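Side-chain contacts in beta-lactamase-like protein (Koribacter versatilis, PDB 6B9V), which cleaves reactive FAD photoproducts as a metal-dependent diphosphatase of the PhnP family, within the metallo-beta-lactamase-like hydrolases: residues D82-L87 with E113-H118; P105-E110 with E144-F149; L201-H206 with S210-S215. All coordinates share one frame; numbering follows the deposited sequence.

Interaction 1: residues D82-L87 with E113-H118; sequences DHILGL and ERVLKH. With MN (manganese (II) ion), chain C.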
ATOM      1  N   ASP A  82       5.986  -7.617  -1.194  1.00 15.59           N
ATOM      2  CA  ASP A  82       4.555  -7.845  -1.334  1.00 19.77           C
ATOM      3  C   ASP A  82       3.948  -8.547  -0.112  1.00 12.23           C
ATOM      4  O   ASP A  82       2.719  -8.690  -0.038  1.00 13.72           O
ATOM      5  CB  ASP A  82       4.226  -8.627  -2.633  1.00 10.59           C
ATOM      6  CG  ASP A  82       5.068  -9.899  -2.824  1.00 16.23           C
ATOM      7  OD1 ASP A  82       6.295  -9.888  -2.606  1.00 16.05           O
ATOM      8  OD2 ASP A  82       4.474 -10.910  -3.246  1.00 15.90           O
ATOM      9  N   HIS A  83       4.790  -8.929   0.851  1.00 14.06           N
ATOM     10  CA  HIS A  83       4.336  -9.618   2.063  1.00 15.97           C
ATOM     11  C   HIS A  83       4.574  -8.808   3.342  1.00 13.08           C
ATOM     12  O   HIS A  83       4.100  -9.188   4.409  1.00 13.39           O
ATOM     13  CB  HIS A  83       5.035 -10.988   2.168  1.00 13.52           C
ATOM     14  CG  HIS A  83       4.768 -11.870   0.986  1.00 13.66           C
ATOM     15  ND1 HIS A  83       3.803 -12.857   1.001  1.00 14.93           N
ATOM     16  CD2 HIS A  83       5.276 -11.859  -0.271  1.00 17.49           C
ATOM     17  CE1 HIS A  83       3.749 -13.432  -0.188  1.00 15.38           C
ATOM     18  NE2 HIS A  83       4.642 -12.856  -0.972  1.00 20.61           N
ATOM     19  N   ILE A  84       5.308  -7.703   3.240  1.00 12.59           N
ATOM     20  CA  ILE A  84       5.651  -6.929   4.450  1.00 11.69           C
ATOM     21  C   ILE A  84       5.313  -5.436   4.399  1.00 17.35           C
ATOM     22  O   ILE A  84       5.156  -4.825   5.462  1.00 16.37           O
ATOM     23  CB  ILE A  84       7.166  -7.040   4.819  1.00 13.44           C
ATOM     24  CG1 ILE A  84       8.055  -6.310   3.802  1.00 15.47           C
ATOM     25  CG2 ILE A  84       7.587  -8.506   5.002  1.00 14.13           C
ATOM     26  CD1 ILE A  84       9.485  -6.046   4.293  1.00 18.54           C
ATOM     27  N   LEU A  85       5.185  -4.834   3.212  1.00 16.29           N
ATOM     28  CA  LEU A  85       5.115  -3.350   3.202  1.00 17.43           C
ATOM     29  C   LEU A  85       3.902  -2.749   3.941  1.00 19.32           C
ATOM     30  O   LEU A  85       3.927  -1.561   4.311  1.00 23.00           O
ATOM     31  CB  LEU A  85       5.144  -2.816   1.766  1.00 15.31           C
ATOM     32  CG  LEU A  85       6.546  -2.771   1.154  1.00 19.92           C
ATOM     33  CD1 LEU A  85       6.536  -2.208  -0.263  1.00 22.60           C
ATOM     34  CD2 LEU A  85       7.552  -2.016   2.041  1.00 24.63           C
ATOM     35  N   GLY A  86       2.865  -3.547   4.194  1.00 17.43           N
ATOM     36  CA  GLY A  86       1.674  -3.056   4.892  1.00 16.77           C
ATOM     37  C   GLY A  86       1.778  -2.907   6.413  1.00 16.59           C
ATOM     38  O   GLY A  86       0.822  -2.468   7.116  1.00 17.74           O
ATOM     39  N   LEU A  87       2.947  -3.264   6.938  1.00 14.79           N
ATOM     40  CA  LEU A  87       3.119  -3.226   8.391  1.00 16.29           C
ATOM     41  C   LEU A  87       2.940  -1.784   8.881  1.00 14.76           C
ATOM     42  O   LEU A  87       2.410  -1.548   9.971  1.00 18.40           O
ATOM     43  CB  LEU A  87       4.487  -3.783   8.808  1.00 16.02           C
ATOM     44  CG  LEU A  87       4.749  -3.759  10.319  1.00 20.78           C
ATOM     45  CD1 LEU A  87       3.718  -4.619  11.048  1.00 18.96           C
ATOM     46  CD2 LEU A  87       6.173  -4.234  10.646  1.00 21.58           C
ATOM     47  N   GLU A 113      12.668 -11.488  10.065  1.00 17.94           N
ATOM     48  CA  GLU A 113      12.889 -10.541  11.147  1.00 21.03           C
ATOM     49  C   GLU A 113      13.943  -9.508  10.749  1.00 22.38           C
ATOM     50  O   GLU A 113      13.739  -8.317  10.948  1.00 21.52           O
ATOM     51  CB  GLU A 113      13.320 -11.276  12.419  1.00 25.76           C
ATOM     52  CG  GLU A 113      13.730 -10.349  13.542  1.00 26.80           C
ATOM     53  CD  GLU A 113      14.357 -11.095  14.702  1.00 41.03           C
ATOM     54  OE1 GLU A 113      14.015 -12.278  14.902  1.00 45.38           O
ATOM     55  OE2 GLU A 113      15.205 -10.504  15.398  1.00 49.32           O
ATOM     56  N   ARG A 114      15.063  -9.980  10.185  1.00 21.48           N
ATOM     57  CA  ARG A 114      16.164  -9.106   9.752  1.00 21.93           C
ATOM     58  C   ARG A 114      15.671  -8.029   8.765  1.00 20.79           C
ATOM     59  O   ARG A 114      15.981  -6.814   8.904  1.00 22.46           O
ATOM     60  CB  ARG A 114      17.282  -9.944   9.108  1.00 26.64           C
ATOM     61  CG  ARG A 114      18.675  -9.327   9.120  1.00 29.16           C
ATOM     62  CD  ARG A 114      19.624 -10.059   8.144  1.00 27.00           C
ATOM     63  NE  ARG A 114      19.526 -11.518   8.241  1.00 25.76           N
ATOM     64  CZ  ARG A 114      20.057 -12.372   7.371  1.00 30.05           C
ATOM     65  NH1 ARG A 114      20.738 -11.930   6.323  1.00 27.49           N
ATOM     66  NH2 ARG A 114      19.908 -13.682   7.550  1.00 27.03           N
ATOM     67  N   VAL A 115      14.903  -8.476   7.773  1.00 21.17           N
ATOM     68  CA  VAL A 115      14.357  -7.532   6.797  1.00 22.64           C
ATOM     69  C   VAL A 115      13.356  -6.549   7.428  1.00 21.86           C
ATOM     70  O   VAL A 115      13.408  -5.342   7.161  1.00 18.97           O
ATOM     71  CB  VAL A 115      13.676  -8.277   5.618  1.00 25.26           C
ATOM     72  CG1 VAL A 115      13.007  -7.287   4.672  1.00 24.20           C
ATOM     73  CG2 VAL A 115      14.697  -9.151   4.880  1.00 27.01           C
ATOM     74  N   LEU A 116      12.445  -7.053   8.254  1.00 17.82           N
ATOM     75  CA  LEU A 116      11.466  -6.185   8.924  1.00 22.60           C
ATOM     76  C   LEU A 116      12.115  -5.104   9.798  1.00 25.13           C
ATOM     77  O   LEU A 116      11.724  -3.927   9.743  1.00 20.72           O
ATOM     78  CB  LEU A 116      10.501  -7.005   9.789  1.00 19.51           C
ATOM     79  CG  LEU A 116       9.446  -7.855   9.071  1.00 24.09           C
ATOM     80  CD1 LEU A 116       8.724  -8.744  10.077  1.00 22.89           C
ATOM     81  CD2 LEU A 116       8.437  -6.981   8.322  1.00 23.52           C
ATOM     82  N   LYS A 117      13.091  -5.496  10.612  1.00 21.51           N
ATOM     83  CA  LYS A 117      13.741  -4.533  11.496  1.00 28.01           C
ATOM     84  C   LYS A 117      14.539  -3.518  10.691  1.00 29.60           C
ATOM     85  O   LYS A 117      14.657  -2.354  11.094  1.00 26.75           O
ATOM     86  CB  LYS A 117      14.648  -5.238  12.506  1.00 23.89           C
ATOM     87  CG  LYS A 117      13.869  -6.039  13.537  1.00 34.69           C
ATOM     88  CD  LYS A 117      14.796  -6.609  14.597  1.00 46.94           C
ATOM     89  CE  LYS A 117      14.004  -7.145  15.778  1.00 52.85           C
ATOM     90  NZ  LYS A 117      14.893  -7.757  16.803  1.00 54.26           N
ATOM     91  N   HIS A 118      15.087  -3.952   9.558  1.00 23.05           N
ATOM     92  CA  HIS A 118      15.836  -3.015   8.723  1.00 24.79           C
ATOM     93  C   HIS A 118      14.907  -2.006   8.034  1.00 29.83           C
ATOM     94  O   HIS A 118      15.067  -0.787   8.178  1.00 28.68           O
ATOM     95  CB  HIS A 118      16.663  -3.780   7.685  1.00 28.50           C
ATOM     96  CG  HIS A 118      17.349  -2.899   6.692  1.00 30.31           C
ATOM     97  ND1 HIS A 118      18.558  -2.291   6.948  1.00 29.86           N
ATOM     98  CD2 HIS A 118      16.991  -2.518   5.443  1.00 31.97           C
ATOM     99  CE1 HIS A 118      18.921  -1.579   5.896  1.00 37.34           C
ATOM    100  NE2 HIS A 118      17.988  -1.700   4.969  1.00 35.23           N
TER
HETATM  101 MN    MN C 301       5.071 -13.040  -3.102  1.00 14.95          MN
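I84 meets L116 and V115 of helix 110-119 just after the H-x-H-x-D-H motif of the metallo-beta-lactamase fold, formed here by H78, H80, D82 and H83. The isoleucine side chain can be followed outward from I84 CB, which lies 3.7 Å from L116 CD2. I84 CG2 is 3.8 Å from L116 CD2 as well, so a single leucine carbon fits against the branch point of the isoleucine. The other branch starts with CG1 between the backbone N and the carbonyl carbon (chi1 69°) and continues nearly extended, which brings I84 CD1 to 3.8 Å from V115 CG1. I84 and V115 cross at about a right angle, whereas I84 and L116 run past one another in opposite directions. A beta-branched residue suits this place because its two arms serve two neighbours on consecutive positions of the helix.

The chain then makes a type I turn from I84 to L87, closed by a hydrogen bond from L87 N to I84 O, and the turn brings L87 CD2 up to L116 CD2 at 4.3 Å. Directly before I84, D82 and H83 hold a manganese ion that D178 and H231 also bind. D54 OD2 accepts a hydrogen bond from H83 ND1, which would help to orient the imidazole, whose NE2 lies 2.2 Å from the manganese.

Interaction 2: residues P105-E110 with E144-F149; sequences PLYANE and EAIELF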
ATOM      1  N   PRO A 105       1.833  -8.971  18.707  1.00 24.13           N
ATOM      2  CA  PRO A 105       2.976  -9.851  18.459  1.00 26.26           C
ATOM      3  C   PRO A 105       3.136 -10.216  16.973  1.00 25.37           C
ATOM      4  O   PRO A 105       2.167 -10.573  16.307  1.00 24.40           O
ATOM      5  CB  PRO A 105       2.650 -11.086  19.303  1.00 22.70           C
ATOM      6  CG  PRO A 105       1.153 -11.134  19.321  1.00 25.67           C
ATOM      7  CD  PRO A 105       0.659  -9.705  19.213  1.00 25.23           C
ATOM      8  N   LEU A 106       4.361 -10.094  16.470  1.00 24.84           N
ATOM      9  CA  LEU A 106       4.718 -10.510  15.120  1.00 23.35           C
ATOM     10  C   LEU A 106       5.570 -11.763  15.187  1.00 24.30           C
ATOM     11  O   LEU A 106       6.475 -11.849  15.997  1.00 27.13           O
ATOM     12  CB  LEU A 106       5.495  -9.423  14.385  1.00 26.07           C
ATOM     13  CG  LEU A 106       5.066  -7.966  14.472  1.00 31.95           C
ATOM     14  CD1 LEU A 106       5.993  -7.153  13.583  1.00 28.37           C
ATOM     15  CD2 LEU A 106       3.616  -7.779  14.065  1.00 23.67           C
ATOM     16  N   TYR A 107       5.302 -12.727  14.326  1.00 20.40           N
ATOM     17  CA  TYR A 107       6.066 -13.965  14.343  1.00 21.93           C
ATOM     18  C   TYR A 107       6.795 -14.114  13.020  1.00 19.27           C
ATOM     19  O   TYR A 107       6.167 -14.067  11.968  1.00 19.45           O
ATOM     20  CB  TYR A 107       5.139 -15.157  14.608  1.00 20.44           C
ATOM     21  CG  TYR A 107       4.589 -15.156  16.016  1.00 21.41           C
ATOM     22  CD1 TYR A 107       3.469 -14.399  16.349  1.00 23.03           C
ATOM     23  CD2 TYR A 107       5.203 -15.897  17.019  1.00 25.12           C
ATOM     24  CE1 TYR A 107       2.973 -14.387  17.656  1.00 25.54           C
ATOM     25  CE2 TYR A 107       4.716 -15.891  18.320  1.00 31.21           C
ATOM     26  CZ  TYR A 107       3.598 -15.133  18.630  1.00 32.98           C
ATOM     27  OH  TYR A 107       3.110 -15.117  19.923  1.00 33.08           O
ATOM     28  N   ALA A 108       8.109 -14.288  13.067  1.00 22.08           N
ATOM     29  CA  ALA A 108       8.861 -14.426  11.820  1.00 23.04           C
ATOM     30  C   ALA A 108      10.131 -15.220  12.025  1.00 21.47           C
ATOM     31  O   ALA A 108      10.669 -15.264  13.139  1.00 23.52           O
ATOM     32  CB  ALA A 108       9.190 -13.038  11.237  1.00 26.00           C
ATOM     33  N   ASN A 109      10.620 -15.862  10.965  1.00 20.21           N
ATOM     34  CA  ASN A 109      11.922 -16.510  11.063  1.00 24.32           C
ATOM     35  C   ASN A 109      13.014 -15.444  11.049  1.00 22.49           C
ATOM     36  O   ASN A 109      12.724 -14.259  10.859  1.00 19.56           O
ATOM     37  CB  ASN A 109      12.131 -17.558   9.948  1.00 25.67           C
ATOM     38  CG  ASN A 109      12.113 -16.970   8.545  1.00 32.54           C
ATOM     39  OD1 ASN A 109      12.262 -15.766   8.344  1.00 23.41           O
ATOM     40  ND2 ASN A 109      11.940 -17.841   7.555  1.00 41.11           N
ATOM     41  N   GLU A 110      14.261 -15.856  11.251  1.00 22.48           N
ATOM     42  CA  GLU A 110      15.349 -14.892  11.408  1.00 24.52           C
ATOM     43  C   GLU A 110      15.559 -14.006  10.163  1.00 26.93           C
ATOM     44  O   GLU A 110      15.811 -12.804  10.297  1.00 23.15           O
ATOM     45  CB  GLU A 110      16.646 -15.620  11.764  1.00 23.82           C
ATOM     46  CG  GLU A 110      17.799 -14.708  12.167  1.00 32.82           C
ATOM     47  CD  GLU A 110      18.445 -14.001  10.979  1.00 36.41           C
ATOM     48  OE1 GLU A 110      18.549 -14.625   9.896  1.00 29.84           O
ATOM     49  OE2 GLU A 110      18.823 -12.817  11.126  1.00 40.82           O
ATOM     50  N   GLU A 144       9.706 -25.363  15.337  1.00 35.79           N
ATOM     51  CA  GLU A 144       8.717 -25.724  16.349  1.00 36.02           C
ATOM     52  C   GLU A 144       7.393 -24.997  16.111  1.00 32.05           C
ATOM     53  O   GLU A 144       7.370 -23.920  15.517  1.00 31.48           O
ATOM     54  CB  GLU A 144       9.250 -25.412  17.750  1.00 46.38           C
ATOM     55  CG  GLU A 144      10.633 -25.983  18.033  1.00 58.45           C
ATOM     56  CD  GLU A 144      10.565 -27.289  18.793  1.00 73.94           C
ATOM     57  OE1 GLU A 144       9.447 -27.833  18.927  1.00 76.88           O
ATOM     58  OE2 GLU A 144      11.621 -27.772  19.254  1.00 82.39           O
ATOM     59  N   ALA A 145       6.294 -25.583  16.578  1.00 33.49           N
ATOM     60  CA  ALA A 145       4.966 -24.985  16.401  1.00 28.45           C
ATOM     61  C   ALA A 145       4.791 -23.672  17.171  1.00 33.78           C
ATOM     62  O   ALA A 145       5.328 -23.488  18.262  1.00 35.81           O
ATOM     63  CB  ALA A 145       3.879 -25.978  16.814  1.00 31.61           C
ATOM     64  N   ILE A 146       4.030 -22.766  16.573  1.00 31.25           N
ATOM     65  CA  ILE A 146       3.677 -21.489  17.163  1.00 31.68           C
ATOM     66  C   ILE A 146       2.381 -21.635  17.936  1.00 32.45           C
ATOM     67  O   ILE A 146       1.336 -21.891  17.341  1.00 32.22           O
ATOM     68  CB  ILE A 146       3.490 -20.392  16.089  1.00 26.99           C
ATOM     69  CG1 ILE A 146       4.666 -20.372  15.111  1.00 37.67           C
ATOM     70  CG2 ILE A 146       3.287 -19.035  16.740  1.00 36.04           C
ATOM     71  CD1 ILE A 146       6.017 -20.233  15.786  1.00 52.26           C
ATOM     72  N   GLU A 147       2.448 -21.463  19.252  1.00 26.70           N
ATOM     73  CA  GLU A 147       1.268 -21.557  20.099  1.00 31.55           C
ATOM     74  C   GLU A 147       0.511 -20.234  20.123  1.00 29.01           C
ATOM     75  O   GLU A 147       0.967 -19.262  20.721  1.00 32.26           O
ATOM     76  CB  GLU A 147       1.675 -21.968  21.515  1.00 45.44           C
ATOM     77  CG  GLU A 147       2.559 -23.205  21.564  1.00 58.83           C
ATOM     78  CD  GLU A 147       1.777 -24.498  21.402  1.00 75.04           C
ATOM     79  OE1 GLU A 147       0.528 -24.442  21.414  1.00 81.88           O
ATOM     80  OE2 GLU A 147       2.410 -25.571  21.271  1.00 77.56           O
ATOM     81  N   LEU A 148      -0.633 -20.191  19.446  1.00 24.03           N
ATOM     82  CA  LEU A 148      -1.426 -18.976  19.367  1.00 26.52           C
ATOM     83  C   LEU A 148      -2.829 -19.177  19.918  1.00 26.77           C
ATOM     84  O   LEU A 148      -3.692 -19.776  19.266  1.00 27.74           O
ATOM     85  CB  LEU A 148      -1.506 -18.484  17.920  1.00 26.15           C
ATOM     86  CG  LEU A 148      -0.194 -18.034  17.278  1.00 27.71           C
ATOM     87  CD1 LEU A 148      -0.417 -17.541  15.834  1.00 23.85           C
ATOM     88  CD2 LEU A 148       0.469 -16.959  18.121  1.00 25.46           C
ATOM     89  N   PHE A 149      -3.040 -18.678  21.128  1.00 24.90           N
ATOM     90  CA  PHE A 149      -4.351 -18.685  21.764  1.00 31.01           C
ATOM     91  C   PHE A 149      -5.011 -20.061  21.762  1.00 31.47           C
ATOM     92  O   PHE A 149      -6.199 -20.187  21.494  1.00 30.94           O
ATOM     93  CB  PHE A 149      -5.244 -17.653  21.078  1.00 28.50           C
ATOM     94  CG  PHE A 149      -4.538 -16.365  20.804  1.00 30.68           C
ATOM     95  CD1 PHE A 149      -4.275 -15.474  21.831  1.00 32.24           C
ATOM     96  CD2 PHE A 149      -4.100 -16.058  19.526  1.00 29.34           C
ATOM     97  CE1 PHE A 149      -3.605 -14.293  21.584  1.00 32.89           C
ATOM     98  CE2 PHE A 149      -3.433 -14.881  19.276  1.00 30.33           C
ATOM     99  CZ  PHE A 149      -3.182 -13.999  20.311  1.00 31.31           C
TER
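The phenol ring of Y107 receives two aliphatic methyls from the same side: I146 CG2 over the face, and L148 CD2 obliquely near the hydroxyl end. Only one branch of I146 does the touching. Its CG2 methyl stands 3.6 Å above the ring plane, displaced toward the rim on the CD2-CE2 side; Y107 CD2 is 3.7 Å from I146 CG2. The methyl is still close enough to the ring axis to make a CH-pi contact, 25° off the ring normal. With CG2 anti to the backbone N of I146, this methyl comes forward onto the ring while CG1 stands beside that nitrogen.

L148 comes in nearer CE1, CZ and OH. Its CD2 methyl sits 3.6 Å from Y107 CE1 and 3.7 Å from both Y107 CZ and Y107 OH, so it touches the outer part of the tyrosine rather than its root. The tyrosine and each aliphatic side chain run antiparallel, extending from facing strands.

Y107 belongs to strand 104-108 in one sheet of the metallo-beta-lactamase-like fold, while I146 and L148 lie on strand 146-148 at the border of the other. No hydrogen bond joins the two segments, and their nearest CA atoms, Y107 CA and I146 CA, are 8.4 Å apart: between these two segments the link is made by side chains. Elsewhere L148 O is hydrogen-bonded to Y46 OH. Strand alternation explains the choice of residues. I146 and L148, two positions apart, supply buried methyls, whereas E147 between them points away from Y107 and is exposed. A tyrosine is long enough to span the gap, and its ring also stacks with that of H139 on strand 136-140. F153 of strand 151-160 touches both I146 and L148, and V141 packs against both Y107 and I146.

Interaction 3: residues L201-H206 with S210-S215; sequences LRHKPH and STLDNS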
ATOM      1  N   LEU A 201       1.427 -19.262 -10.003  1.00 16.33           N
ATOM      2  CA  LEU A 201       1.670 -17.938 -10.551  1.00 16.13           C
ATOM      3  C   LEU A 201       1.138 -17.774 -11.964  1.00 14.13           C
ATOM      4  O   LEU A 201       0.516 -16.763 -12.283  1.00 18.41           O
ATOM      5  CB  LEU A 201       3.167 -17.632 -10.535  1.00 16.25           C
ATOM      6  CG  LEU A 201       3.617 -16.314 -11.173  1.00 14.29           C
ATOM      7  CD1 LEU A 201       3.186 -15.135 -10.266  1.00 14.68           C
ATOM      8  CD2 LEU A 201       5.133 -16.305 -11.417  1.00 20.25           C
ATOM      9  N   ARG A 202       1.422 -18.754 -12.817  1.00 15.26           N
ATOM     10  CA  ARG A 202       1.211 -18.614 -14.253  1.00 14.05           C
ATOM     11  C   ARG A 202       1.404 -19.980 -14.910  1.00 20.69           C
ATOM     12  O   ARG A 202       1.660 -20.963 -14.219  1.00 15.92           O
ATOM     13  CB  ARG A 202       2.180 -17.588 -14.827  1.00 14.06           C
ATOM     14  CG  ARG A 202       3.636 -18.081 -14.843  1.00 22.21           C
ATOM     15  CD  ARG A 202       4.618 -16.962 -15.176  1.00 17.21           C
ATOM     16  NE  ARG A 202       5.975 -17.468 -15.419  1.00 17.42           N
ATOM     17  CZ  ARG A 202       7.009 -16.695 -15.764  1.00 23.55           C
ATOM     18  NH1 ARG A 202       6.845 -15.387 -15.908  1.00 20.85           N
ATOM     19  NH2 ARG A 202       8.210 -17.226 -15.980  1.00 20.43           N
ATOM     20  N   HIS A 203       1.291 -20.042 -16.234  1.00 20.08           N
ATOM     21  CA  HIS A 203       1.445 -21.305 -16.937  1.00 17.63           C
ATOM     22  C   HIS A 203       2.914 -21.728 -17.105  1.00 21.78           C
ATOM     23  O   HIS A 203       3.239 -22.909 -16.978  1.00 21.51           O
ATOM     24  CB  HIS A 203       0.772 -21.226 -18.312  1.00 24.61           C
ATOM     25  CG  HIS A 203      -0.725 -21.200 -18.257  1.00 24.39           C
ATOM     26  ND1 HIS A 203      -1.484 -22.335 -18.061  1.00 30.23           N
ATOM     27  CD2 HIS A 203      -1.606 -20.183 -18.406  1.00 29.56           C
ATOM     28  CE1 HIS A 203      -2.766 -22.016 -18.076  1.00 25.89           C
ATOM     29  NE2 HIS A 203      -2.868 -20.718 -18.288  1.00 31.62           N
ATOM     30  N   LYS A 204       3.786 -20.767 -17.398  1.00 18.85           N
ATOM     31  CA  LYS A 204       5.183 -21.046 -17.777  1.00 23.67           C
ATOM     32  C   LYS A 204       6.084 -21.132 -16.538  1.00 19.80           C
ATOM     33  O   LYS A 204       5.893 -20.369 -15.586  1.00 18.68           O
ATOM     34  CB  LYS A 204       5.693 -19.952 -18.728  1.00 32.19           C
ATOM     35  CG  LYS A 204       7.101 -20.145 -19.280  1.00 46.17           C
ATOM     36  CD  LYS A 204       7.631 -18.848 -19.900  1.00 53.37           C
ATOM     37  CE  LYS A 204       8.961 -19.056 -20.617  1.00 58.49           C
ATOM     38  NZ  LYS A 204       9.423 -17.824 -21.336  1.00 55.69           N
ATOM     39  N   PRO A 205       7.061 -22.057 -16.542  1.00 20.56           N
ATOM     40  CA  PRO A 205       7.961 -22.197 -15.389  1.00 24.51           C
ATOM     41  C   PRO A 205       8.598 -20.876 -14.975  1.00 24.98           C
ATOM     42  O   PRO A 205       8.992 -20.103 -15.838  1.00 21.54           O
ATOM     43  CB  PRO A 205       9.018 -23.198 -15.891  1.00 26.33           C
ATOM     44  CG  PRO A 205       8.273 -24.058 -16.849  1.00 22.62           C
ATOM     45  CD  PRO A 205       7.275 -23.126 -17.538  1.00 20.12           C
ATOM     46  N   HIS A 206       8.640 -20.615 -13.669  1.00 23.28           N
ATOM     47  CA  HIS A 206       9.211 -19.392 -13.105  1.00 20.51           C
ATOM     48  C   HIS A 206      10.277 -19.811 -12.091  1.00 19.24           C
ATOM     49  O   HIS A 206      10.104 -20.808 -11.394  1.00 19.67           O
ATOM     50  CB  HIS A 206       8.115 -18.521 -12.442  1.00 15.34           C
ATOM     51  CG  HIS A 206       8.616 -17.205 -11.932  1.00 20.62           C
ATOM     52  ND1 HIS A 206       9.198 -17.057 -10.686  1.00 18.11           N
ATOM     53  CD2 HIS A 206       8.628 -15.972 -12.497  1.00 21.49           C
ATOM     54  CE1 HIS A 206       9.550 -15.794 -10.512  1.00 24.55           C
ATOM     55  NE2 HIS A 206       9.220 -15.114 -11.597  1.00 18.05           N
ATOM     56  N   SER A 210       5.515 -21.539  -8.558  1.00 15.51           N
ATOM     57  CA  SER A 210       5.054 -22.801  -9.134  1.00 19.89           C
ATOM     58  C   SER A 210       4.065 -22.515 -10.262  1.00 19.15           C
ATOM     59  O   SER A 210       3.309 -21.547 -10.174  1.00 20.96           O
ATOM     60  CB  SER A 210       4.398 -23.679  -8.059  1.00 17.48           C
ATOM     61  OG  SER A 210       4.019 -24.929  -8.595  1.00 16.56           O
ATOM     62  N   THR A 211       4.069 -23.350 -11.304  1.00 20.28           N
ATOM     63  CA  THR A 211       3.107 -23.226 -12.393  1.00 22.91           C
ATOM     64  C   THR A 211       1.785 -23.877 -12.042  1.00 19.69           C
ATOM     65  O   THR A 211       1.698 -24.688 -11.114  1.00 18.86           O
ATOM     66  CB  THR A 211       3.610 -23.879 -13.702  1.00 23.50           C
ATOM     67  OG1 THR A 211       3.726 -25.300 -13.519  1.00 16.00           O
ATOM     68  CG2 THR A 211       4.953 -23.296 -14.105  1.00 24.65           C
ATOM     69  N   LEU A 212       0.765 -23.528 -12.812  1.00 17.39           N
ATOM     70  CA  LEU A 212      -0.549 -24.149 -12.678  1.00 18.24           C
ATOM     71  C   LEU A 212      -0.431 -25.668 -12.740  1.00 18.22           C
ATOM     72  O   LEU A 212      -0.979 -26.374 -11.889  1.00 18.61           O
ATOM     73  CB  LEU A 212      -1.496 -23.643 -13.782  1.00 21.47           C
ATOM     74  CG  LEU A 212      -2.986 -23.943 -13.614  1.00 26.84           C
ATOM     75  CD1 LEU A 212      -3.552 -23.171 -12.423  1.00 24.47           C
ATOM     76  CD2 LEU A 212      -3.743 -23.587 -14.889  1.00 26.10           C
ATOM     77  N   ASP A 213       0.297 -26.172 -13.737  1.00 20.95           N
ATOM     78  CA  ASP A 213       0.387 -27.615 -13.941  1.00 20.70           C
ATOM     79  C   ASP A 213       1.120 -28.275 -12.777  1.00 19.89           C
ATOM     80  O   ASP A 213       0.723 -29.341 -12.280  1.00 19.78           O
ATOM     81  CB  ASP A 213       1.087 -27.928 -15.271  1.00 24.21           C
ATOM     82  CG  ASP A 213       1.095 -29.408 -15.593  1.00 42.95           C
ATOM     83  OD1 ASP A 213       0.064 -29.911 -16.090  1.00 51.64           O
ATOM     84  OD2 ASP A 213       2.132 -30.066 -15.353  1.00 42.97           O
ATOM     85  N   ASN A 214       2.194 -27.629 -12.335  1.00 17.59           N
ATOM     86  CA  ASN A 214       2.982 -28.173 -11.236  1.00 22.26           C
ATOM     87  C   ASN A 214       2.181 -28.243  -9.943  1.00 19.68           C
ATOM     88  O   ASN A 214       2.246 -29.227  -9.193  1.00 17.77           O
ATOM     89  CB  ASN A 214       4.245 -27.341 -11.011  1.00 23.32           C
ATOM     90  CG  ASN A 214       5.209 -28.014 -10.050  1.00 20.15           C
ATOM     91  OD1 ASN A 214       5.637 -29.138 -10.289  1.00 22.44           O
ATOM     92  ND2 ASN A 214       5.541 -27.337  -8.956  1.00 18.93           N
ATOM     93  N   SER A 215       1.402 -27.197  -9.699  1.00 16.02           N
ATOM     94  CA  SER A 215       0.638 -27.113  -8.465  1.00 18.94           C
ATOM     95  C   SER A 215      -0.563 -28.041  -8.513  1.00 17.30           C
ATOM     96  O   SER A 215      -0.985 -28.556  -7.485  1.00 14.86           O
ATOM     97  CB  SER A 215       0.225 -25.667  -8.203  1.00 20.76           C
ATOM     98  OG  SER A 215       1.377 -24.948  -7.778  1.00 23.33           O
TER
HETATM   99  O   HOH W   1       1.057 -24.650 -16.155  1.00 24.09           O
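L201 N donates a hydrogen bond to S210 O, 3.0 Å long. A second one, from L212 N to R202 O at 3.1 Å, gives the first turn of helix 212-222 a partner in the loop. T211 is the N-cap of this helix: its OG1, placed between the backbone N and the carbonyl carbon (chi1 66°), accepts from N214 N. A water linking H203 O to D213 N serves another amide of that turn.

Within the loop, R202 folds back on its own chain, with NE bonded to K204 O at 2.9 Å and NH2 to P205 O at 3.0 Å. Both acceptor oxygens lie in or close to the guanidinium plane, though each N-H meets its carbonyl from above the carbonyl plane. H206 CD2 stands over the centre of one guanidinium face. An arginine suits this place because NE and NH2 can grip two carbonyl oxygens at once.

Packing surrounds these bonds. T211 CG2 packs against the loop, 3.4 Å from H203 O and from K204 O, and L212 CD2 lies 3.7 Å from H203 CE1. The loop leaves strand 195-199 and leads into helix 212-222, whose L212 and S215 rest on F229 of strand 226-230.

In the fold
Interactions 1 and 2 are continuous: strand 104-108 runs directly into helix 110-119, and the centres of the two interactions are 15 Å apart. They touch where L87 CD2 meets L106 CD1 at 4.1 Å. Interaction 3 lies apart, its centre about 26 Å from that of interaction 1 and 30 Å from that of interaction 2, on the opposite side of the chain's centre from interaction 2. The metal centre falls between interactions 1 and 3. Interaction 1 supplies D82 and H83 to one manganese, and the side chain of L201 comes within about 4 Å of that of H231, another ligand of the same ion. Interaction 2 lies away from the manganese and zinc sites.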